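Local coordinates for protein glucanase (Clostridium thermocellum, PDB 5GXX) that probably cleaves internal beta-1,4-glucosidic bonds of cellulose as a family 9 endoglucanase of the bacterial cellulosome, at residues S64-G69 with L152-I157; L296-P301 with D404-E409; A465-R470 with M586-G591; I556-P559 with F564-P567. The protein carries 1 engineered substitution. One frame throughout, in Å; residues are numbered along the deposited sequence.

Contact 1 (S64-G69 with L152-I157); sequences SAAMLG and LAVGSI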
loop_
_atom_site.group_PDB
_atom_site.type_symbol
_atom_site.label_atom_id
_atom_site.label_comp_id
_atom_site.label_asym_id
_atom_site.label_seq_id
_atom_site.Cartn_x
_atom_site.Cartn_y
_atom_site.Cartn_z
ATOM N N SER A 64 -45.859 -1.433 2.408
ATOM C CA SER A 64 -45.782 -1.393 3.875
ATOM C C SER A 64 -46.724 -0.316 4.408
ATOM O O SER A 64 -47.494 -0.554 5.337
ATOM C CB SER A 64 -44.358 -1.187 4.404
ATOM O OG SER A 64 -43.486 -2.230 3.998
ATOM N N ALA A 65 -46.655 0.879 3.836
ATOM C CA ALA A 65 -47.584 1.944 4.218
ATOM C C ALA A 65 -49.051 1.554 4.026
ATOM O O ALA A 65 -49.875 1.796 4.913
ATOM C CB ALA A 65 -47.269 3.213 3.425
ATOM N N ALA A 66 -49.384 0.929 2.896
ATOM C CA ALA A 66 -50.746 0.457 2.648
ATOM C C ALA A 66 -51.212 -0.515 3.734
ATOM O O ALA A 66 -52.334 -0.436 4.225
ATOM C CB ALA A 66 -50.866 -0.184 1.269
ATOM N N MET A 67 -50.331 -1.430 4.127
ATOM C CA MET A 67 -50.687 -2.402 5.161
ATOM C C MET A 67 -50.816 -1.754 6.535
ATOM O O MET A 67 -51.702 -2.163 7.287
ATOM C CB MET A 67 -49.620 -3.484 5.221
ATOM C CG MET A 67 -49.526 -4.357 3.996
ATOM S SD MET A 67 -51.067 -5.158 3.576
ATOM C CE MET A 67 -51.223 -6.424 4.844
ATOM N N LEU A 68 -50.003 -0.749 6.855
ATOM C CA LEU A 68 -50.213 0.030 8.082
ATOM C C LEU A 68 -51.562 0.749 8.048
ATOM O O LEU A 68 -52.261 0.800 9.068
ATOM C CB LEU A 68 -49.082 1.026 8.336
ATOM C CG LEU A 68 -47.699 0.428 8.621
ATOM C CD1 LEU A 68 -46.762 1.507 9.177
ATOM C CD2 LEU A 68 -47.716 -0.773 9.574
ATOM N N GLY A 69 -51.916 1.274 6.870
ATOM C CA GLY A 69 -53.221 1.899 6.669
ATOM C C GLY A 69 -54.328 0.887 6.874
ATOM O O GLY A 69 -55.321 1.181 7.558
ATOM N N LEU A 152 -51.799 5.558 -0.567
ATOM C CA LEU A 152 -52.420 6.865 -0.378
ATOM C C LEU A 152 -53.947 6.813 -0.294
ATOM O O LEU A 152 -54.569 7.605 0.425
ATOM C CB LEU A 152 -51.938 7.841 -1.456
ATOM C CG LEU A 152 -50.466 8.242 -1.297
ATOM C CD1 LEU A 152 -49.893 8.774 -2.609
ATOM C CD2 LEU A 152 -50.264 9.254 -0.164
ATOM N N ALA A 153 -54.554 5.850 -0.972
ATOM C CA ALA A 153 -56.005 5.696 -0.896
ATOM C C ALA A 153 -56.423 5.267 0.506
ATOM O O ALA A 153 -57.228 5.925 1.158
ATOM C CB ALA A 153 -56.499 4.711 -1.940
ATOM N N VAL A 154 -55.885 4.151 0.989
ATOM C CA VAL A 154 -56.207 3.789 2.365
ATOM C C VAL A 154 -55.768 4.839 3.395
ATOM O O VAL A 154 -56.508 5.136 4.337
ATOM C CB VAL A 154 -55.730 2.364 2.716
ATOM C CG1 VAL A 154 -54.195 2.221 2.624
ATOM C CG2 VAL A 154 -56.261 1.960 4.078
ATOM N N GLY A 155 -54.593 5.439 3.212
ATOM C CA GLY A 155 -54.138 6.493 4.117
ATOM C C GLY A 155 -55.103 7.662 4.212
ATOM O O GLY A 155 -55.322 8.214 5.294
ATOM N N SER A 156 -55.671 8.018 3.062
ATOM C CA SER A 156 -56.625 9.130 2.989
ATOM C C SER A 156 -57.866 8.840 3.831
ATOM O O SER A 156 -58.429 9.757 4.422
ATOM C CB SER A 156 -56.998 9.429 1.534
ATOM O OG SER A 156 -58.036 8.596 1.034
ATOM N N ILE A 157 -58.279 7.578 3.912
ATOM C CA ILE A 157 -59.411 7.207 4.767
ATOM C C ILE A 157 -59.023 7.298 6.244
ATOM O O ILE A 157 -59.650 8.005 7.039
ATOM C CB ILE A 157 -59.892 5.758 4.514
ATOM C CG1 ILE A 157 -60.225 5.562 3.035
ATOM C CG2 ILE A 157 -61.046 5.355 5.446
ATOM C CD1 ILE A 157 -60.574 4.123 2.663
#
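Helix 58-75 packs on helix 142-158 through Val-154, whose two methyl groups fit against the backbone at Ala-66 and Gly-69. The two branches have different targets. CG1 of Val-154 comes to 3.6 Å from Ala-66 O, and it lies 4.3 Å from Ala-66 CB, a looser apolar approach. The other branch, Val-154 CG2, reaches down the same helix face to the next turn, where it is 3.6 Å from Gly-69 C and 3.7 Å from Gly-69 O. These van der Waals contacts account for most of the 129 Å² buried between the segments. This split follows from the first torsion: CG1 sits between the backbone N and the carbonyl carbon (chi1 63°), leaving CG2 anti to the N. Gly-69 offers only backbone there, and the CA atoms of Gly-69 and Gly-155 come within 5.3 Å, the shortest CA-CA separation between the segments. Both helices belong to the family 9 catalytic domain, whose fold is an (alpha/alpha)6 barrel, and every residue touching across this interface is buried. The surroundings are helical as well: Trp-207 of helix 198-212 also touches Val-154, while Leu-152 turns to helices 85-101 and 162-178. Met-67 and Leu-68, on other faces of their helix, meet helix 412-429. Within the second segment, Ser-156 OG donates to Ala-153 O at 2.8 Å with a C=O...donor angle of 133°, tilted only 16° from the carbonyl plane; the hydroxyl is thus satisfied by the preceding turn of its own helix.

Contact 2 (L296-P301 with D404-E409); sequences LDTWGP and DYVKNE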
loop_
_atom_site.group_PDB
_atom_site.type_symbol
_atom_site.label_atom_id
_atom_site.label_comp_id
_atom_site.label_asym_id
_atom_site.label_seq_id
_atom_site.Cartn_x
_atom_site.Cartn_y
_atom_site.Cartn_z
ATOM N N LEU A 296 -43.381 -20.499 3.651
ATOM C CA LEU A 296 -43.649 -20.365 2.224
ATOM C C LEU A 296 -42.415 -20.480 1.345
ATOM O O LEU A 296 -42.503 -21.044 0.246
ATOM C CB LEU A 296 -44.415 -19.066 1.911
ATOM C CG LEU A 296 -44.795 -18.798 0.443
ATOM C CD1 LEU A 296 -45.878 -19.804 0.048
ATOM C CD2 LEU A 296 -45.240 -17.351 0.311
ATOM N N ASP A 297 -41.296 -19.941 1.828
ATOM C CA ASP A 297 -40.104 -19.834 1.007
ATOM C C ASP A 297 -38.927 -19.658 1.941
ATOM O O ASP A 297 -39.112 -19.361 3.116
ATOM C CB ASP A 297 -40.251 -18.614 0.088
ATOM C CG ASP A 297 -39.301 -18.629 -1.112
ATOM O OD1 ASP A 297 -38.976 -19.699 -1.660
ATOM O OD2 ASP A 297 -38.856 -17.542 -1.522
ATOM N N THR A 298 -37.726 -19.797 1.389
ATOM C CA THR A 298 -36.473 -19.604 2.116
ATOM C C THR A 298 -36.372 -18.196 2.704
ATOM O O THR A 298 -35.886 -18.047 3.821
ATOM C CB THR A 298 -35.307 -19.809 1.124
ATOM O OG1 THR A 298 -35.386 -21.140 0.602
ATOM C CG2 THR A 298 -33.950 -19.590 1.758
ATOM N N TRP A 299 -36.866 -17.197 1.978
ATOM C CA TRP A 299 -36.698 -15.789 2.341
ATOM C C TRP A 299 -37.934 -15.262 3.053
ATOM O O TRP A 299 -39.051 -15.379 2.551
ATOM C CB TRP A 299 -36.368 -14.955 1.095
ATOM C CG TRP A 299 -35.153 -15.497 0.395
ATOM C CD1 TRP A 299 -33.849 -15.206 0.665
ATOM C CD2 TRP A 299 -35.136 -16.460 -0.665
ATOM N NE1 TRP A 299 -33.018 -15.926 -0.167
ATOM C CE2 TRP A 299 -33.785 -16.708 -0.989
ATOM C CE3 TRP A 299 -36.136 -17.149 -1.365
ATOM C CZ2 TRP A 299 -33.406 -17.607 -1.994
ATOM C CZ3 TRP A 299 -35.761 -18.043 -2.375
ATOM C CH2 TRP A 299 -34.404 -18.258 -2.679
ATOM N N GLY A 300 -37.720 -14.696 4.242
ATOM C CA GLY A 300 -38.802 -14.074 5.004
ATOM C C GLY A 300 -40.030 -14.923 5.288
ATOM O O GLY A 300 -41.152 -14.463 5.133
ATOM N N PRO A 301 -39.859 -16.157 5.776
ATOM C CA PRO A 301 -41.036 -16.959 6.110
ATOM C C PRO A 301 -41.916 -16.317 7.184
ATOM O O PRO A 301 -43.146 -16.378 7.058
ATOM C CB PRO A 301 -40.437 -18.290 6.570
ATOM C CG PRO A 301 -39.072 -17.928 7.061
ATOM C CD PRO A 301 -38.610 -16.865 6.092
ATOM N N ASP A 404 -25.991 -14.039 8.683
ATOM C CA ASP A 404 -27.103 -14.738 8.044
ATOM C C ASP A 404 -28.096 -13.705 7.522
ATOM O O ASP A 404 -29.040 -13.325 8.219
ATOM C CB ASP A 404 -27.776 -15.733 8.990
ATOM C CG ASP A 404 -28.725 -16.668 8.261
ATOM O OD1 ASP A 404 -29.185 -16.293 7.162
ATOM O OD2 ASP A 404 -29.017 -17.759 8.786
ATOM N N TYR A 405 -27.849 -13.230 6.310
ATOM C CA TYR A 405 -28.661 -12.190 5.675
ATOM C C TYR A 405 -30.033 -12.702 5.221
ATOM O O TYR A 405 -30.857 -11.924 4.717
ATOM C CB TYR A 405 -27.900 -11.526 4.509
ATOM C CG TYR A 405 -27.489 -12.521 3.449
ATOM C CD1 TYR A 405 -28.378 -12.917 2.450
ATOM C CD2 TYR A 405 -26.221 -13.102 3.481
ATOM C CE1 TYR A 405 -28.003 -13.848 1.490
ATOM C CE2 TYR A 405 -25.838 -14.032 2.530
ATOM C CZ TYR A 405 -26.736 -14.406 1.545
ATOM O OH TYR A 405 -26.341 -15.342 0.615
ATOM N N VAL A 406 -30.260 -14.008 5.361
ATOM C CA VAL A 406 -31.594 -14.579 5.128
ATOM C C VAL A 406 -32.388 -14.611 6.450
ATOM O O VAL A 406 -33.367 -13.879 6.618
ATOM C CB VAL A 406 -31.488 -15.974 4.464
ATOM C CG1 VAL A 406 -32.881 -16.579 4.277
ATOM C CG2 VAL A 406 -30.757 -15.853 3.133
ATOM N N LYS A 407 -31.919 -15.391 7.416
ATOM C CA LYS A 407 -32.690 -15.601 8.637
ATOM C C LYS A 407 -32.763 -14.351 9.503
ATOM O O LYS A 407 -33.729 -14.179 10.247
ATOM C CB LYS A 407 -32.173 -16.797 9.437
ATOM C CG LYS A 407 -32.237 -18.092 8.636
ATOM C CD LYS A 407 -32.013 -19.288 9.504
ATOM C CE LYS A 407 -32.107 -20.531 8.631
ATOM N NZ LYS A 407 -31.726 -21.787 9.337
ATOM N N ASN A 408 -31.738 -13.512 9.425
ATOM C CA ASN A 408 -31.706 -12.313 10.267
ATOM C C ASN A 408 -31.990 -11.014 9.508
ATOM O O ASN A 408 -31.715 -9.908 10.015
ATOM C CB ASN A 408 -30.436 -12.219 11.107
ATOM C CG ASN A 408 -30.661 -12.698 12.538
ATOM O OD1 ASN A 408 -31.745 -13.156 12.902
ATOM N ND2 ASN A 408 -29.633 -12.591 13.351
ATOM N N GLU A 409 -32.514 -11.145 8.291
ATOM C CA GLU A 409 -33.046 -10.007 7.541
ATOM C C GLU A 409 -34.165 -9.325 8.328
ATOM O O GLU A 409 -34.897 -9.988 9.068
ATOM C CB GLU A 409 -33.533 -10.429 6.141
ATOM C CG GLU A 409 -34.041 -9.299 5.237
ATOM C CD GLU A 409 -33.025 -8.221 4.927
ATOM O OE1 GLU A 409 -32.292 -7.741 5.822
ATOM O OE2 GLU A 409 -32.963 -7.797 3.756
HETATM O O HOH W 1 -35.174 -13.445 4.682
HETATM O O HOH W 2 -35.681 -15.334 6.082
#
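Water bridges the backbones of Gly-300 and Val-406 at two sites, an unusual doubling. Water 1 accepts from Gly-300 N at 2.9 Å and donates to Val-406 O at 2.7 Å; water 2 makes the same pair of bonds. Because Gly-300 N carries a single hydrogen and the O atoms of water 1 and water 2 are only 2.4 Å apart, simultaneous occupancy is doubtful, and they may be alternatives. Beside the bridge, Val-406 abuts both Thr-298 and Trp-299. Both its methyls meet the indole near CD1, with CG1 approaching obliquely to 4.0 Å from Trp-299 CD1. Val-406 CG1, anti to the backbone N (chi1 178°), also touches Thr-298 O at 3.4 Å. One face of the indole carries Thr-298 CB. Asp-404 shapes the Val-406 side: its OD1 accepts from Val-406 N in an Asx turn (N-H...O 136°) and, straighter, from Lys-407 N at 2.9 Å (167°), the latter from above the carboxylate plane. Both loops belong to the family 9 glycosyl hydrolase region and lead into helices 301-318 and 412-429; Gly-300, with positive phi, is the N-cap of the first. The chemistry implies two loops joined by one valine and by solvent, with the aspartate holding the backbone that presents both the methyls and the carbonyl.

Contact 3 (A465-R470 with M586-G591); sequences ALLNNR and MPVFDG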
loop_
_atom_site.group_PDB
_atom_site.type_symbol
_atom_site.label_atom_id
_atom_site.label_comp_id
_atom_site.label_asym_id
_atom_site.label_seq_id
_atom_site.Cartn_x
_atom_site.Cartn_y
_atom_site.Cartn_z
ATOM N N ALA A 465 -0.506 9.139 17.426
ATOM C CA ALA A 465 -1.852 9.436 17.925
ATOM C C ALA A 465 -2.920 9.269 16.843
ATOM O O ALA A 465 -2.777 9.765 15.731
ATOM C CB ALA A 465 -1.883 10.842 18.497
ATOM N N LEU A 466 -3.996 8.572 17.205
ATOM C CA LEU A 466 -5.110 8.335 16.296
ATOM C C LEU A 466 -6.345 9.004 16.878
ATOM O O LEU A 466 -6.840 8.583 17.920
ATOM C CB LEU A 466 -5.371 6.831 16.172
ATOM C CG LEU A 466 -4.657 6.147 15.003
ATOM C CD1 LEU A 466 -3.134 6.151 15.161
ATOM C CD2 LEU A 466 -5.203 4.716 14.898
ATOM N N LEU A 467 -6.814 10.058 16.217
ATOM C CA LEU A 467 -8.059 10.714 16.644
ATOM C C LEU A 467 -9.227 9.969 15.996
ATOM O O LEU A 467 -9.351 9.922 14.767
ATOM C CB LEU A 467 -8.070 12.192 16.259
ATOM C CG LEU A 467 -9.370 12.928 16.633
ATOM C CD1 LEU A 467 -9.668 12.884 18.130
ATOM C CD2 LEU A 467 -9.347 14.367 16.131
ATOM N N ASN A 468 -10.060 9.376 16.845
ATOM C CA ASN A 468 -11.134 8.463 16.448
ATOM C C ASN A 468 -12.511 9.133 16.378
ATOM O O ASN A 468 -12.889 9.882 17.272
ATOM C CB ASN A 468 -11.248 7.307 17.453
ATOM C CG ASN A 468 -10.204 6.226 17.252
ATOM O OD1 ASN A 468 -10.528 5.105 16.863
ATOM N ND2 ASN A 468 -8.949 6.533 17.573
ATOM N N ASN A 469 -13.264 8.803 15.334
ATOM C CA ASN A 469 -14.718 8.993 15.311
ATOM C C ASN A 469 -15.417 7.651 15.153
ATOM O O ASN A 469 -15.577 7.144 14.035
ATOM C CB ASN A 469 -15.132 9.927 14.167
ATOM C CG ASN A 469 -16.643 10.161 14.101
ATOM O OD1 ASN A 469 -17.413 9.539 14.836
ATOM N ND2 ASN A 469 -17.074 11.028 13.190
ATOM N N ARG A 470 -15.832 7.104 16.291
ATOM C CA ARG A 470 -16.641 5.885 16.339
ATOM C C ARG A 470 -18.022 6.234 16.884
ATOM O O ARG A 470 -18.634 5.475 17.650
ATOM C CB ARG A 470 -15.969 4.788 17.155
ATOM C CG ARG A 470 -14.504 4.534 16.790
ATOM C CD ARG A 470 -13.995 3.311 17.525
ATOM N NE ARG A 470 -12.539 3.244 17.421
ATOM C CZ ARG A 470 -11.767 2.315 17.979
ATOM N NH1 ARG A 470 -12.292 1.301 18.659
ATOM N NH2 ARG A 470 -10.449 2.390 17.817
ATOM N N MET A 586 -5.323 12.865 26.655
ATOM C CA MET A 586 -5.223 13.715 25.469
ATOM C C MET A 586 -6.650 14.093 25.060
ATOM O O MET A 586 -7.235 13.515 24.142
ATOM C CB MET A 586 -4.445 13.030 24.338
ATOM C CG MET A 586 -2.990 12.688 24.708
ATOM S SD MET A 586 -2.046 11.763 23.464
ATOM C CE MET A 586 -2.219 12.850 22.049
ATOM N N PRO A 587 -7.223 15.070 25.780
ATOM C CA PRO A 587 -8.648 15.357 25.605
ATOM C C PRO A 587 -8.994 15.862 24.209
ATOM O O PRO A 587 -8.193 16.536 23.558
ATOM C CB PRO A 587 -8.922 16.422 26.672
ATOM C CG PRO A 587 -7.595 17.104 26.864
ATOM C CD PRO A 587 -6.602 15.981 26.759
ATOM N N VAL A 588 -10.198 15.507 23.769
ATOM C CA VAL A 588 -10.723 15.887 22.465
ATOM C C VAL A 588 -11.744 16.996 22.653
ATOM O O VAL A 588 -12.524 16.966 23.619
ATOM C CB VAL A 588 -11.391 14.673 21.805
ATOM C CG1 VAL A 588 -12.000 15.058 20.457
ATOM C CG2 VAL A 588 -10.394 13.506 21.656
ATOM N N PHE A 589 -11.726 17.941 21.715
ATOM C CA PHE A 589 -12.592 19.128 21.686
ATOM C C PHE A 589 -13.343 19.261 20.356
ATOM O O PHE A 589 -12.818 18.958 19.279
ATOM C CB PHE A 589 -11.766 20.403 21.947
ATOM C CG PHE A 589 -11.025 20.398 23.253
ATOM C CD1 PHE A 589 -9.809 19.735 23.391
ATOM C CD2 PHE A 589 -11.541 21.092 24.342
ATOM C CE1 PHE A 589 -9.142 19.728 24.609
ATOM C CE2 PHE A 589 -10.871 21.103 25.557
ATOM C CZ PHE A 589 -9.674 20.426 25.694
ATOM N N ASP A 590 -14.601 19.690 20.454
ATOM C CA ASP A 590 -15.386 20.142 19.320
ATOM C C ASP A 590 -15.454 21.645 19.520
ATOM O O ASP A 590 -16.092 22.101 20.474
ATOM C CB ASP A 590 -16.785 19.529 19.434
ATOM C CG ASP A 590 -17.737 19.996 18.339
ATOM O OD1 ASP A 590 -17.414 20.922 17.563
ATOM O OD2 ASP A 590 -18.836 19.403 18.246
ATOM N N GLY A 591 -14.771 22.400 18.666
ATOM C CA GLY A 591 -14.537 23.823 18.918
ATOM C C GLY A 591 -13.874 23.973 20.279
ATOM O O GLY A 591 -12.886 23.290 20.567
#
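This is an apolar contact between facing sheets of a beta-sandwich, where Leu-467 and Ala-465 of strand 460-469 meet Val-588 and Met-586. The CA atoms support that reading: Leu-467 and Val-588 are 8.2 Å apart, too far for a backbone pairing but right for interleaved side chains. Leu-467 CD1 presses into the fork of Val-588, 3.7 Å from CG2 and 3.9 Å from CG1 of that valine. The leucine reaches there with CG anti to the backbone N (chi1 178°). Two residues back along each chain, the methyl CE of Met-586, turned by a bend at chi3 (56°), comes within 4.1 Å of Ala-465 CB. On the other side of strand 460-469, Arg-470 grips Asn-468 side-on: NE and NH2 both donate to OD1, at 2.8 Å from NE and 2.9 Å from NH2, from the same face of the amide. Glu-450 of strand 447-456 completes this cluster through a salt bridge to Arg-470 NH2. The sandwich is consistent with a family 3 cellulose-binding module. Strand 460-469 runs between 447-456 and 549-557, strand 588-590 between 481-488 and 593-596, and Tyr-483 of strand 481-488 touches both Ala-465 and Met-586.

Contact 4 (I556-P559 with F564-P567); sequences IAAP and FWDP. With CA (calcium ion), chain D.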
loop_
_atom_site.group_PDB
_atom_site.type_symbol
_atom_site.label_atom_id
_atom_site.label_comp_id
_atom_site.label_asym_id
_atom_site.label_seq_id
_atom_site.Cartn_x
_atom_site.Cartn_y
_atom_site.Cartn_z
ATOM N N ILE A 556 8.277 16.009 20.078
ATOM C CA ILE A 556 8.575 17.210 20.855
ATOM C C ILE A 556 9.973 16.986 21.427
ATOM O O ILE A 556 10.194 16.028 22.159
ATOM C CB ILE A 556 7.508 17.410 21.950
ATOM C CG1 ILE A 556 6.107 17.455 21.325
ATOM C CG2 ILE A 556 7.797 18.671 22.770
ATOM C CD1 ILE A 556 4.971 17.094 22.280
ATOM N N ALA A 557 10.924 17.836 21.048
ATOM C CA ALA A 557 12.344 17.536 21.272
ATOM C C ALA A 557 13.102 18.709 21.881
ATOM O O ALA A 557 13.006 19.836 21.407
ATOM C CB ALA A 557 13.021 17.117 19.971
ATOM N N ALA A 558 13.835 18.422 22.948
ATOM C CA ALA A 558 14.903 19.295 23.425
ATOM C C ALA A 558 16.109 19.087 22.510
ATOM O O ALA A 558 16.139 18.124 21.742
ATOM C CB ALA A 558 15.252 18.926 24.839
ATOM N N PRO A 559 17.102 19.992 22.571
ATOM C CA PRO A 559 18.247 19.876 21.669
ATOM C C PRO A 559 18.975 18.542 21.786
ATOM O O PRO A 559 19.078 17.991 22.885
ATOM C CB PRO A 559 19.135 21.052 22.092
ATOM C CG PRO A 559 18.159 22.062 22.595
ATOM C CD PRO A 559 17.130 21.259 23.326
ATOM N N PHE A 564 18.105 16.478 29.985
ATOM C CA PHE A 564 17.092 16.890 30.957
ATOM C C PHE A 564 15.660 16.447 30.666
ATOM O O PHE A 564 14.865 16.362 31.601
ATOM C CB PHE A 564 17.114 18.404 31.199
ATOM C CG PHE A 564 16.813 19.230 29.980
ATOM C CD1 PHE A 564 15.505 19.401 29.537
ATOM C CD2 PHE A 564 17.835 19.842 29.273
ATOM C CE1 PHE A 564 15.235 20.168 28.418
ATOM C CE2 PHE A 564 17.580 20.623 28.163
ATOM C CZ PHE A 564 16.269 20.784 27.729
ATOM N N TRP A 565 15.330 16.183 29.403
ATOM C CA TRP A 565 13.934 15.946 29.006
ATOM C C TRP A 565 13.309 14.864 29.877
ATOM O O TRP A 565 13.859 13.773 29.996
ATOM C CB TRP A 565 13.872 15.555 27.528
ATOM C CG TRP A 565 12.467 15.431 26.990
ATOM C CD1 TRP A 565 11.826 14.281 26.636
ATOM C CD2 TRP A 565 11.556 16.503 26.735
ATOM N NE1 TRP A 565 10.556 14.571 26.187
ATOM C CE2 TRP A 565 10.365 15.928 26.240
ATOM C CE3 TRP A 565 11.619 17.895 26.901
ATOM C CZ2 TRP A 565 9.245 16.696 25.901
ATOM C CZ3 TRP A 565 10.513 18.660 26.551
ATOM C CH2 TRP A 565 9.336 18.054 26.061
ATOM N N ASP A 566 12.163 15.166 30.484
ATOM C CA ASP A 566 11.507 14.206 31.374
ATOM C C ASP A 566 10.016 14.091 31.051
ATOM O O ASP A 566 9.223 14.921 31.489
ATOM C CB ASP A 566 11.735 14.593 32.840
ATOM C CG ASP A 566 11.147 13.586 33.819
ATOM O OD1 ASP A 566 10.805 12.455 33.414
ATOM O OD2 ASP A 566 11.028 13.936 35.010
ATOM N N PRO A 567 9.635 13.073 30.262
ATOM C CA PRO A 567 8.217 12.916 29.930
ATOM C C PRO A 567 7.389 12.368 31.092
ATOM O O PRO A 567 6.162 12.489 31.059
ATOM C CB PRO A 567 8.241 11.903 28.786
ATOM C CG PRO A 567 9.461 11.058 29.073
ATOM C CD PRO A 567 10.468 12.046 29.607
HETATM CA CA CA D . 8.379 17.080 31.566
HETATM O O HOH W 3 8.547 17.178 29.192
#
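Ala-558 CB is a small bump that enters the angle between two aromatic rings, Phe-564 and Trp-565. It stands 3.6 Å from Phe-564 CZ and 3.8 Å from Phe-564 CE1, and more loosely, at 4.3 Å, from Trp-565 CE3. The first torsion of Phe-564, which sets CG between the backbone N and carbonyl carbon (chi1 62°), turns the ring so that its CZ-CE1 side reaches the alanine methyl. The second bump is the CG2 branch of Ile-556, which comes obliquely to the far end of the indole, 3.7 Å from Trp-565 CH2. The tryptophan is thus a broad wall beside both Ile-556 and Ala-558. Ile-556 O lies over one of its faces and water 3 over the opposite one, 3.3 Å above the plane. The contact closes the connection after strand 549-557 of the beta-sandwich, beside its calcium site: water 3 is a ligand of the ion, as is Asp-566 O at 2.3 Å, and Asp-488, Glu-491, Asn-569 and Asp-570 contribute too. Chemically, then, contact between the segments is apolar, while the indole N-H is hydrogen-bonded to Thr-461 and Asp-566 O, one residue on, binds calcium, which is consistent with the ring being held in place.

From the N terminus, contact 1 comes first, closing an excursion of 82 residues, just over half of it helix, between helices 58-75 and 142-158. Contact 2 follows in series, its 102-residue loop joining the approaches to helices 301-318 and 412-429; both lie in the family 9 range, with centres 26 Å apart. The chain then passes to the strand-rich region. Contact 3 spans a long loop from strand 460-469 to strand 588-590, bringing two sheets together, and contact 4 nests inside that loop, a short four-residue connection at the end of strand 549-557. Strands 460-469 and 549-557 are sheet neighbours, yet contacts 3 and 4 have centres 25 Å apart. No loops cross.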